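Local coordinates for periplasmic oligopeptide-binding protein (Burkholderia pseudomallei, PDB 3ZS6), which probably binds peptides in the periplasm as the solute-binding component of an oligopeptide ABC transport system, at residues A[317-320]-A[321-325]. Sequence-based numbering, arbitrary orientation.
Sequences PFTP and DWASW
P320 lies against one face of the W322 indole, two residues further along the same turn. Its CB makes a CH-pi contact with the five-membered ring, 3.7 Å from the centroid and 25° off the normal, while P320 CG reaches toward the ring fusion, 3.5 Å from W322 CE2. The indole can fold back over the proline because W322 CG sits between its own backbone N and carbonyl carbon (chi1 50°). Y467 takes the NE1 hydrogen of W322 through its hydroxyl and also touches P320; Y304 meets the W322 ring with planes at about 80°, so the Pro-Trp pair is buried among aromatic neighbours. The backbone closes the same turn: A323 N donates to P320 O at 3.0 Å, a fairly straight bond whose donor stands above the carbonyl plane. This brings A323 CB to 3.2 Å from P320 O and 4.2 Å from P320 CG.

Toward solvent the contact is looser. T319 swings CG2 anti to the backbone N and offers that methyl to A323 CB at 4.0 Å, a light touch between an exposed threonine and a partly exposed alanine. D321, also exposed, touches the proline only through CB. A separate bonded contact on this exposed side lies within 321-325: D321 OD1 accepts W325 NE1 at 2.9 Å, a bent bond reaching the carboxylate from above its plane. Together with W322 CA, 3.3 Å above the centre of the W325 ring, it helps to hold the second indole across the turn, where R329 adds a cation-pi contact. A323 N to P320 O is the i+3 to i bond at the start of a short 3-10 segment, 321-323, in the loop that leads from strand 301-302 into helix 327-340 of this periplasmic solute-binding protein.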
ATOM      1  N   PRO A 317      16.901  -2.769   9.709  1.00 20.88           N
ATOM      2  CA  PRO A 317      15.711  -3.590   9.933  1.00 28.65           C
ATOM      3  C   PRO A 317      15.806  -4.327  11.263  1.00 32.32           C
ATOM      4  O   PRO A 317      16.820  -4.240  11.963  1.00 30.69           O
ATOM      5  CB  PRO A 317      15.741  -4.585   8.767  1.00 23.16           C
ATOM      6  CG  PRO A 317      17.173  -4.647   8.359  1.00 28.83           C
ATOM      7  CD  PRO A 317      17.730  -3.275   8.603  1.00 23.95           C
ATOM      8  N   PHE A 318      14.734  -5.028  11.608  1.00 28.34           N
ATOM      9  CA  PHE A 318      14.692  -5.845  12.806  1.00 28.15           C
ATOM     10  C   PHE A 318      15.138  -7.269  12.471  1.00 26.00           C
ATOM     11  O   PHE A 318      14.573  -7.920  11.590  1.00 24.47           O
ATOM     12  CB  PHE A 318      13.275  -5.836  13.381  1.00 25.90           C
ATOM     13  CG  PHE A 318      13.042  -6.853  14.459  1.00 20.16           C
ATOM     14  CD1 PHE A 318      13.457  -6.616  15.761  1.00 27.86           C
ATOM     15  CD2 PHE A 318      12.392  -8.040  14.172  1.00 15.65           C
ATOM     16  CE1 PHE A 318      13.224  -7.546  16.762  1.00 30.85           C
ATOM     17  CE2 PHE A 318      12.156  -8.979  15.156  1.00 20.05           C
ATOM     18  CZ  PHE A 318      12.575  -8.734  16.459  1.00 32.70           C
ATOM     19  N   THR A 319      16.167  -7.741  13.163  1.00 21.97           N
ATOM     20  CA  THR A 319      16.644  -9.104  12.982  1.00 27.28           C
ATOM     21  C   THR A 319      16.731  -9.790  14.335  1.00 29.43           C
ATOM     22  O   THR A 319      17.630  -9.506  15.123  1.00 31.37           O
ATOM     23  CB  THR A 319      18.025  -9.154  12.303  1.00 30.25           C
ATOM     24  OG1 THR A 319      17.952  -8.535  11.013  1.00 31.61           O
ATOM     25  CG2 THR A 319      18.475 -10.593  12.128  1.00 32.08           C
ATOM     26  N   PRO A 320      15.789 -10.699  14.606  1.00 29.29           N
ATOM     27  CA  PRO A 320      15.739 -11.408  15.886  1.00 28.36           C
ATOM     28  C   PRO A 320      16.893 -12.376  16.076  1.00 32.77           C
ATOM     29  O   PRO A 320      17.464 -12.923  15.122  1.00 25.79           O
ATOM     30  CB  PRO A 320      14.435 -12.197  15.790  1.00 24.69           C
ATOM     31  CG  PRO A 320      14.291 -12.455  14.326  1.00 20.37           C
ATOM     32  CD  PRO A 320      14.755 -11.184  13.676  1.00 23.99           C
ATOM     33  N   ASP A 321      17.210 -12.573  17.348  1.00 36.34           N
ATOM     34  CA  ASP A 321      18.202 -13.524  17.815  1.00 39.14           C
ATOM     35  C   ASP A 321      18.157 -14.847  17.055  1.00 33.25           C
ATOM     36  O   ASP A 321      19.175 -15.332  16.568  1.00 33.24           O
ATOM     37  CB  ASP A 321      17.936 -13.788  19.300  1.00 37.98           C
ATOM     38  CG  ASP A 321      19.087 -14.458  19.983  1.00 50.47           C
ATOM     39  OD1 ASP A 321      19.962 -15.000  19.276  1.00 60.89           O
ATOM     40  OD2 ASP A 321      19.115 -14.448  21.229  1.00 56.16           O
ATOM     41  N   TRP A 322      16.964 -15.426  16.965  1.00 31.73           N
ATOM     42  CA  TRP A 322      16.793 -16.777  16.441  1.00 28.78           C
ATOM     43  C   TRP A 322      16.985 -16.900  14.926  1.00 30.29           C
ATOM     44  O   TRP A 322      17.037 -18.010  14.392  1.00 27.88           O
ATOM     45  CB  TRP A 322      15.427 -17.336  16.863  1.00 29.63           C
ATOM     46  CG  TRP A 322      14.268 -16.415  16.576  1.00 27.23           C
ATOM     47  CD1 TRP A 322      13.673 -15.551  17.449  1.00 26.81           C
ATOM     48  CD2 TRP A 322      13.568 -16.272  15.332  1.00 22.23           C
ATOM     49  NE1 TRP A 322      12.649 -14.876  16.827  1.00 28.31           N
ATOM     50  CE2 TRP A 322      12.562 -15.302  15.528  1.00 27.35           C
ATOM     51  CE3 TRP A 322      13.701 -16.864  14.071  1.00 20.25           C
ATOM     52  CZ2 TRP A 322      11.689 -14.918  14.514  1.00 23.80           C
ATOM     53  CZ3 TRP A 322      12.831 -16.483  13.065  1.00 23.34           C
ATOM     54  CH2 TRP A 322      11.838 -15.518  13.292  1.00 25.40           C
ATOM     55  N   ALA A 323      17.099 -15.771  14.233  1.00 28.67           N
ATOM     56  CA  ALA A 323      17.314 -15.800  12.789  1.00 31.86           C
ATOM     57  C   ALA A 323      18.594 -16.559  12.434  1.00 37.23           C
ATOM     58  O   ALA A 323      18.740 -17.073  11.324  1.00 28.65           O
ATOM     59  CB  ALA A 323      17.363 -14.389  12.227  1.00 30.52           C
ATOM     60  N   SER A 324      19.522 -16.635  13.383  1.00 37.04           N
ATOM     61  CA  SER A 324      20.798 -17.293  13.128  1.00 39.01           C
ATOM     62  C   SER A 324      20.934 -18.611  13.887  1.00 42.87           C
ATOM     63  O   SER A 324      22.028 -19.162  13.996  1.00 47.33           O
ATOM     64  CB  SER A 324      21.959 -16.355  13.469  1.00 40.15           C
ATOM     65  OG  SER A 324      21.864 -15.908  14.809  1.00 43.57           O
ATOM     66  N   TRP A 325      19.819 -19.117  14.404  1.00 37.49           N
ATOM     67  CA  TRP A 325      19.816 -20.391  15.112  1.00 36.96           C
ATOM     68  C   TRP A 325      19.640 -21.579  14.170  1.00 39.94           C
ATOM     69  O   TRP A 325      18.941 -21.484  13.166  1.00 36.64           O
ATOM     70  CB  TRP A 325      18.698 -20.428  16.154  1.00 34.62           C
ATOM     71  CG  TRP A 325      18.843 -19.444  17.283  1.00 31.30           C
ATOM     72  CD1 TRP A 325      19.877 -18.578  17.497  1.00 30.07           C
ATOM     73  CD2 TRP A 325      17.912 -19.231  18.347  1.00 25.53           C
ATOM     74  NE1 TRP A 325      19.646 -17.838  18.635  1.00 27.82           N
ATOM     75  CE2 TRP A 325      18.445 -18.220  19.174  1.00 30.46           C
ATOM     76  CE3 TRP A 325      16.679 -19.799  18.683  1.00 25.84           C
ATOM     77  CZ2 TRP A 325      17.787 -17.765  20.319  1.00 36.17           C
ATOM     78  CZ3 TRP A 325      16.023 -19.343  19.821  1.00 25.36           C
ATOM     79  CH2 TRP A 325      16.580 -18.337  20.622  1.00 31.65           C
TER